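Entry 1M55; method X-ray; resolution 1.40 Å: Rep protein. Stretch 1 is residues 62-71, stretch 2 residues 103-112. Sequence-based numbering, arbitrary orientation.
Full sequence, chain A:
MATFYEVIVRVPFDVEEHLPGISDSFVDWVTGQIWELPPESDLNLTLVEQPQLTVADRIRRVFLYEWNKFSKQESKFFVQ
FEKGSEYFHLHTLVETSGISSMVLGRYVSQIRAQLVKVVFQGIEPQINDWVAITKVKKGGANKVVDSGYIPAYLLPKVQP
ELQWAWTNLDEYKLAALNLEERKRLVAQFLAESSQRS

Stretch 1 62-71: VFLYEWNKFS
Stretch 2, residues 103-112: VLGRYVSQIR

The contact between residues 62-71 and 103-112 of this Rep protein is a helix-helix packing of apolar and aromatic side chains, with no direct hydrogen bond across it and a single water-mediated polar link beside it. It illustrates a general principle: two helices that cross roughly antiparallel can combine an aliphatic knob with an aromatic stack in one contact.

Residues 62-71 and 104-112 are helical, with phi mostly near -60° and psi near -40°; Ser71 relaxes to -80°/-18°, and Val103 has -96°/-14°. Backbone hydrogen bonds run from i+4 to i, such as Trp67 N to Phe63 O (2.9 Å) and Ile111 N to Tyr107 O (2.9 Å). The N-to-C directions differ by 139°, so the helices run roughly antiparallel, and the axes approach to 9.8 Å. The register is set by Phe63 opposite Ile111, CA to CA 6.1 Å, and by Phe70 opposite Tyr107, CA to CA 7.5 Å. Together the stretches bury 508 Å².

Ile111 is the knob. With chi1 m and chi2 t, its side chain sits among Phe63, Glu66, Trp67 and Phe70, and it has the largest covered area of any residue here. Phe63 (chi1 t, chi2 106°) turns a ring face to it: Ile111 CD1 lies 4.2 Å from the ring centroid, 10° off the normal, while Phe63 CD1 meets Ile111 CG2 at 3.5 Å. Glu66 (t, p, 15°) lends its aliphatic portion, CG being 3.8 Å from Ile111 CG1. Trp67 (t, -79°) approaches obliquely, its CE3 4.0 Å from Ile111 CD1 and its CH2 3.5 Å from CD1 of Leu104 (t, p).

The stack is formed by Phe70 (m, 123°) and Tyr107 (m, 175°), whose CA-to-CB bonds both point toward the opposing helix. The rings are offset and nearly parallel, with planes at 7° and centroids 4.0 Å apart; Phe70 CD2 lies 3.6 Å from Tyr107 CE2. The offset places each CB over the partner's face, Phe70 CB 4.0 Å from the Tyr107 centroid and Tyr107 CB 4.2 Å from the Phe70 centroid. At its edge the Phe70 ring meets Ile111 CG1, 4.1 Å from CE1, and Gln110 OE1, 3.3 Å from CZ.

Polar groups gather beside this apolar cluster. Lys69 (t, t, p, t) forms a salt bridge within its own helix, NZ to Glu66 OE2 at 2.8 Å. Lys69 NZ also donates to the oxygen of water 1 at 2.7 Å, and that oxygen lies 2.9 Å from OE1 of Gln110 (m, t, 50°), to which the water donates. The water thus spans the 4.1 Å between Lys69 NZ and Gln110 OE1.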

ATOM      1  N   VAL A  62       3.972   1.989  -9.273  1.00  6.58           N
ATOM      2  CA  VAL A  62       4.197   3.352  -9.748  1.00  6.90           C
ATOM      3  C   VAL A  62       4.684   4.246  -8.599  1.00  7.59           C
ATOM      4  O   VAL A  62       5.616   5.044  -8.768  1.00  7.89           O
ATOM      5  CB  VAL A  62       2.928   3.946 -10.403  1.00  7.26           C
ATOM      6  CG1 VAL A  62       3.122   5.434 -10.686  1.00  7.55           C
ATOM      7  CG2 VAL A  62       2.623   3.198 -11.705  1.00  7.33           C
ATOM      8  N   PHE A  63       4.089   4.063  -7.424  1.00  7.41           N
ATOM      9  CA  PHE A  63       4.453   4.829  -6.238  1.00  7.24           C
ATOM     10  C   PHE A  63       5.915   4.568  -5.888  1.00  7.50           C
ATOM     11  O   PHE A  63       6.700   5.504  -5.732  1.00  7.90           O
ATOM     12  CB  PHE A  63       3.553   4.418  -5.059  1.00  7.76           C
ATOM     13  CG  PHE A  63       3.781   5.219  -3.800  1.00  8.75           C
ATOM     14  CD1 PHE A  63       2.860   6.185  -3.405  1.00 10.09           C
ATOM     15  CD2 PHE A  63       4.903   5.003  -3.004  1.00  9.30           C
ATOM     16  CE1 PHE A  63       3.059   6.927  -2.237  1.00 10.73           C
ATOM     17  CE2 PHE A  63       5.110   5.737  -1.837  1.00 10.09           C
ATOM     18  CZ  PHE A  63       4.184   6.700  -1.454  1.00 10.36           C
ATOM     19  N   LEU A  64       6.279   3.294  -5.773  1.00  7.48           N
ATOM     20  CA  LEU A  64       7.643   2.921  -5.412  1.00  7.85           C
ATOM     21  C   LEU A  64       8.699   3.375  -6.404  1.00  8.55           C
ATOM     22  O   LEU A  64       9.764   3.840  -6.003  1.00  8.83           O
ATOM     23  CB  LEU A  64       7.748   1.410  -5.179  1.00  7.94           C
ATOM     24  CG  LEU A  64       6.962   0.905  -3.961  1.00  8.68           C
ATOM     25  CD1 LEU A  64       6.939  -0.615  -3.937  1.00  8.50           C
ATOM     26  CD2 LEU A  64       7.555   1.468  -2.677  1.00 10.02           C
ATOM     27  N   TYR A  65       8.409   3.255  -7.696  1.00  8.96           N
ATOM     28  CA  TYR A  65       9.365   3.661  -8.720  1.00 10.32           C
ATOM     29  C   TYR A  65       9.599   5.166  -8.654  1.00 10.04           C
ATOM     30  O   TYR A  65      10.738   5.631  -8.755  1.00 10.65           O
ATOM     31  CB  TYR A  65       8.888   3.225 -10.114  1.00 12.18           C
ATOM     32  CG  TYR A  65       8.733   1.718 -10.263  1.00 13.65           C
ATOM     33  CD1 TYR A  65       8.064   1.167 -11.361  1.00 14.61           C
ATOM     34  CD2 TYR A  65       9.202   0.845  -9.276  1.00 14.07           C
ATOM     35  CE1 TYR A  65       7.865  -0.212 -11.464  1.00 15.03           C
ATOM     36  CE2 TYR A  65       9.003  -0.533  -9.369  1.00 15.81           C
ATOM     37  CZ  TYR A  65       8.334  -1.052 -10.462  1.00 18.48           C
ATOM     38  OH  TYR A  65       8.116  -2.411 -10.534  1.00 22.40           O
ATOM     39  N   GLU A  66       8.531   5.921  -8.421  1.00  9.42           N
ATOM     40  CA  GLU A  66       8.633   7.371  -8.320  1.00 10.36           C
ATOM     41  C   GLU A  66       9.399   7.721  -7.038  1.00 10.85           C
ATOM     42  O   GLU A  66      10.233   8.629  -7.028  1.00 12.14           O
ATOM     43  CB  GLU A  66       7.238   7.998  -8.317  1.00 12.28           C
ATOM     44  CG  GLU A  66       7.178   9.442  -8.807  1.00 19.74           C
ATOM     45  CD  GLU A  66       7.537   9.610 -10.283  1.00 24.78           C
ATOM     46  OE1 GLU A  66       7.561   8.612 -11.046  1.00 18.02           O
ATOM     47  OE2 GLU A  66       7.783  10.764 -10.684  1.00 27.46           O
ATOM     48  N   TRP A  67       9.150   6.967  -5.972  1.00 10.50           N
ATOM     49  CA  TRP A  67       9.844   7.187  -4.702  1.00 10.82           C
ATOM     50  C   TRP A  67      11.342   6.945  -4.902  1.00 11.11           C
ATOM     51  O   TRP A  67      12.170   7.731  -4.436  1.00 11.90           O
ATOM     52  CB  TRP A  67       9.308   6.243  -3.624  1.00 10.90           C
ATOM     53  CG  TRP A  67       9.895   6.486  -2.264  1.00 11.29           C
ATOM     54  CD1 TRP A  67      11.120   6.086  -1.819  1.00 11.66           C
ATOM     55  CD2 TRP A  67       9.273   7.172  -1.167  1.00 12.00           C
ATOM     56  NE1 TRP A  67      11.300   6.475  -0.516  1.00 12.07           N
ATOM     57  CE2 TRP A  67      10.184   7.144  -0.089  1.00 12.47           C
ATOM     58  CE3 TRP A  67       8.033   7.806  -0.989  1.00 12.83           C
ATOM     59  CZ2 TRP A  67       9.898   7.725   1.155  1.00 13.18           C
ATOM     60  CZ3 TRP A  67       7.747   8.385   0.252  1.00 13.32           C
ATOM     61  CH2 TRP A  67       8.679   8.336   1.306  1.00 13.44           C
ATOM     62  N   ASN A  68      11.680   5.874  -5.622  1.00 10.73           N
ATOM     63  CA  ASN A  68      13.078   5.531  -5.892  1.00 12.05           C
ATOM     64  C   ASN A  68      13.776   6.666  -6.636  1.00 13.92           C
ATOM     65  O   ASN A  68      14.978   6.872  -6.477  1.00 14.96           O
ATOM     66  CB  ASN A  68      13.186   4.241  -6.721  1.00 12.19           C
ATOM     67  CG  ASN A  68      12.733   2.988  -5.963  1.00 11.56           C
ATOM     68  OD1 ASN A  68      12.538   1.936  -6.573  1.00 16.39           O
ATOM     69  ND2 ASN A  68      12.574   3.088  -4.650  1.00  7.46           N
ATOM     70  N   LYS A  69      13.033   7.386  -7.472  1.00 14.17           N
ATOM     71  CA  LYS A  69      13.604   8.509  -8.211  1.00 15.57           C
ATOM     72  C   LYS A  69      14.120   9.554  -7.219  1.00 16.25           C
ATOM     73  O   LYS A  69      15.217  10.093  -7.383  1.00 17.18           O
ATOM     74  CB  LYS A  69      12.553   9.142  -9.124  1.00 17.32           C
ATOM     75  CG  LYS A  69      13.065  10.340  -9.913  1.00 21.16           C
ATOM     76  CD  LYS A  69      11.946  11.045 -10.648  1.00 23.73           C
ATOM     77  CE  LYS A  69      10.945  11.618  -9.675  1.00 26.97           C
ATOM     78  NZ  LYS A  69       9.988  12.528 -10.348  1.00 32.36           N
ATOM     79  N   PHE A  70      13.333   9.804  -6.174  1.00 14.84           N
ATOM     80  CA  PHE A  70      13.683  10.779  -5.142  1.00 14.97           C
ATOM     81  C   PHE A  70      14.732  10.281  -4.145  1.00 14.81           C
ATOM     82  O   PHE A  70      15.612  11.039  -3.738  1.00 15.32           O
ATOM     83  CB  PHE A  70      12.431  11.219  -4.378  1.00 15.41           C
ATOM     84  CG  PHE A  70      11.393  11.889  -5.233  1.00 16.30           C
ATOM     85  CD1 PHE A  70      10.095  11.389  -5.290  1.00 16.49           C
ATOM     86  CD2 PHE A  70      11.705  13.027  -5.973  1.00 16.74           C
ATOM     87  CE1 PHE A  70       9.124  12.011  -6.070  1.00 16.41           C
ATOM     88  CE2 PHE A  70      10.735  13.655  -6.757  1.00 17.06           C
ATOM     89  CZ  PHE A  70       9.445  13.145  -6.802  1.00 16.76           C
ATOM     90  N   SER A  71      14.629   9.020  -3.735  1.00 13.63           N
ATOM     91  CA  SER A  71      15.572   8.447  -2.774  1.00 13.76           C
ATOM     92  C   SER A  71      16.886   8.024  -3.424  1.00 14.46           C
ATOM     93  O   SER A  71      17.883   7.803  -2.732  1.00 15.65           O
ATOM     94  CB  SER A  71      14.948   7.231  -2.085  1.00 12.75           C
ATOM     95  OG  SER A  71      14.722   6.188  -3.023  1.00 12.10           O
ATOM     96  N   VAL A 103      10.418  17.992   2.855  1.00 23.24           N
ATOM     97  CA  VAL A 103      10.200  17.895   1.417  1.00 22.17           C
ATOM     98  C   VAL A 103       9.232  16.764   1.023  1.00 20.08           C
ATOM     99  O   VAL A 103       8.717  16.736  -0.103  1.00 19.50           O
ATOM    100  CB  VAL A 103      11.551  17.746   0.668  1.00 22.94           C
ATOM    101  CG1 VAL A 103      12.099  16.331   0.800  1.00 22.95           C
ATOM    102  CG2 VAL A 103      11.395  18.147  -0.780  1.00 23.61           C
ATOM    103  N   LEU A 104       8.952  15.864   1.965  1.00 17.41           N
ATOM    104  CA  LEU A 104       8.054  14.733   1.721  1.00 16.11           C
ATOM    105  C   LEU A 104       6.703  15.130   1.122  1.00 15.39           C
ATOM    106  O   LEU A 104       6.193  14.447   0.230  1.00 15.23           O
ATOM    107  CB  LEU A 104       7.837  13.932   3.011  1.00 15.72           C
ATOM    108  CG  LEU A 104       7.017  12.641   2.905  1.00 14.20           C
ATOM    109  CD1 LEU A 104       7.721  11.629   2.014  1.00 12.86           C
ATOM    110  CD2 LEU A 104       6.796  12.058   4.292  1.00 14.77           C
ATOM    111  N   GLY A 105       6.128  16.229   1.602  1.00 14.18           N
ATOM    112  CA  GLY A 105       4.845  16.679   1.092  1.00 14.47           C
ATOM    113  C   GLY A 105       4.882  16.912  -0.409  1.00 15.59           C
ATOM    114  O   GLY A 105       4.016  16.437  -1.144  1.00 15.21           O
ATOM    115  N   ARG A 106       5.902  17.629  -0.871  1.00 16.75           N
ATOM    116  CA  ARG A 106       6.040  17.911  -2.294  1.00 17.62           C
ATOM    117  C   ARG A 106       6.269  16.624  -3.083  1.00 16.56           C
ATOM    118  O   ARG A 106       5.665  16.425  -4.139  1.00 17.30           O
ATOM    119  CB  ARG A 106       7.187  18.886  -2.541  1.00 21.95           C
ATOM    120  CG  ARG A 106       7.114  19.596  -3.885  1.00 29.28           C
ATOM    121  CD  ARG A 106       8.371  20.403  -4.141  1.00 33.50           C
ATOM    122  NE  ARG A 106       9.533  19.542  -4.359  1.00 37.59           N
ATOM    123  CZ  ARG A 106      10.755  19.792  -3.899  1.00 37.72           C
ATOM    124  NH1 ARG A 106      10.998  20.882  -3.182  1.00 37.37           N
ATOM    125  NH2 ARG A 106      11.747  18.958  -4.175  1.00 42.76           N
ATOM    126  N   TYR A 107       7.126  15.749  -2.567  1.00 15.44           N
ATOM    127  CA  TYR A 107       7.413  14.482  -3.238  1.00 15.06           C
ATOM    128  C   TYR A 107       6.153  13.638  -3.412  1.00 13.55           C
ATOM    129  O   TYR A 107       5.865  13.160  -4.512  1.00 12.57           O
ATOM    130  CB  TYR A 107       8.460  13.684  -2.460  1.00 16.49           C
ATOM    131  CG  TYR A 107       9.876  14.203  -2.589  1.00 18.10           C
ATOM    132  CD1 TYR A 107      10.912  13.633  -1.854  1.00 18.63           C
ATOM    133  CD2 TYR A 107      10.184  15.256  -3.453  1.00 18.90           C
ATOM    134  CE1 TYR A 107      12.218  14.092  -1.974  1.00 20.71           C
ATOM    135  CE2 TYR A 107      11.490  15.723  -3.582  1.00 20.31           C
ATOM    136  CZ  TYR A 107      12.501  15.135  -2.838  1.00 22.35           C
ATOM    137  OH  TYR A 107      13.797  15.588  -2.954  1.00 25.37           O
ATOM    138  N   VAL A 108       5.399  13.467  -2.329  1.00 12.47           N
ATOM    139  CA  VAL A 108       4.172  12.675  -2.366  1.00 11.88           C
ATOM    140  C   VAL A 108       3.146  13.308  -3.304  1.00 11.68           C
ATOM    141  O   VAL A 108       2.412  12.602  -3.995  1.00 10.87           O
ATOM    142  CB  VAL A 108       3.606  12.448  -0.940  1.00 12.01           C
ATOM    143  CG1 VAL A 108       2.230  11.800  -0.992  1.00 12.30           C
ATOM    144  CG2 VAL A 108       4.558  11.556  -0.159  1.00 11.77           C
ATOM    145  N   SER A 109       3.130  14.637  -3.359  1.00 12.19           N
ATOM    146  CA  SER A 109       2.229  15.362  -4.252  1.00 12.38           C
ATOM    147  C   SER A 109       2.595  15.012  -5.706  1.00 11.21           C
ATOM    148  O   SER A 109       1.715  14.794  -6.551  1.00 11.58           O
ATOM    149  CB  SER A 109       2.367  16.867  -4.018  1.00 16.76           C
ATOM    150  OG  SER A 109       1.501  17.596  -4.869  1.00 25.71           O
ATOM    151  N   GLN A 110       3.893  14.941  -5.988  1.00 10.31           N
ATOM    152  CA  GLN A 110       4.366  14.589  -7.324  1.00 10.82           C
ATOM    153  C   GLN A 110       4.014  13.135  -7.644  1.00 10.64           C
ATOM    154  O   GLN A 110       3.654  12.812  -8.778  1.00 10.18           O
ATOM    155  CB  GLN A 110       5.875  14.810  -7.442  1.00 13.72           C
ATOM    156  CG  GLN A 110       6.276  16.276  -7.495  1.00 20.60           C
ATOM    157  CD  GLN A 110       7.779  16.472  -7.596  1.00 38.05           C
ATOM    158  OE1 GLN A 110       8.447  15.859  -8.434  1.00 42.29           O
ATOM    159  NE2 GLN A 110       8.321  17.335  -6.744  1.00 41.84           N
ATOM    160  N   ILE A 111       4.128  12.260  -6.647  1.00  9.89           N
ATOM    161  CA  ILE A 111       3.793  10.855  -6.843  1.00  9.95           C
ATOM    162  C   ILE A 111       2.304  10.738  -7.163  1.00  9.35           C
ATOM    163  O   ILE A 111       1.918  10.004  -8.070  1.00 10.05           O
ATOM    164  CB  ILE A 111       4.144   9.998  -5.609  1.00 10.36           C
ATOM    165  CG1 ILE A 111       5.658  10.029  -5.370  1.00 10.13           C
ATOM    166  CG2 ILE A 111       3.674   8.564  -5.825  1.00 11.34           C
ATOM    167  CD1 ILE A 111       6.123   9.254  -4.156  1.00 10.82           C
ATOM    168  N   ARG A 112       1.470  11.487  -6.442  1.00  8.98           N
ATOM    169  CA  ARG A 112       0.031  11.469  -6.687  1.00  8.88           C
ATOM    170  C   ARG A 112      -0.262  11.876  -8.134  1.00  9.16           C
ATOM    171  O   ARG A 112      -1.063  11.234  -8.818  1.00  9.41           O
ATOM    172  CB  ARG A 112      -0.697  12.406  -5.719  1.00  9.99           C
ATOM    173  CG  ARG A 112      -2.202  12.485  -5.956  1.00 12.44           C
ATOM    174  CD  ARG A 112      -2.914  13.251  -4.856  1.00 17.86           C
ATOM    175  NE  ARG A 112      -2.427  14.620  -4.731  1.00 26.92           N
ATOM    176  CZ  ARG A 112      -1.950  15.143  -3.605  1.00 38.58           C
ATOM    177  NH1 ARG A 112      -1.894  14.414  -2.493  1.00 41.36           N
ATOM    178  NH2 ARG A 112      -1.510  16.394  -3.591  1.00 38.41           N
TER
HETATM  179  O   HOH W   1       7.487  13.544  -9.825  1.00 48.00           O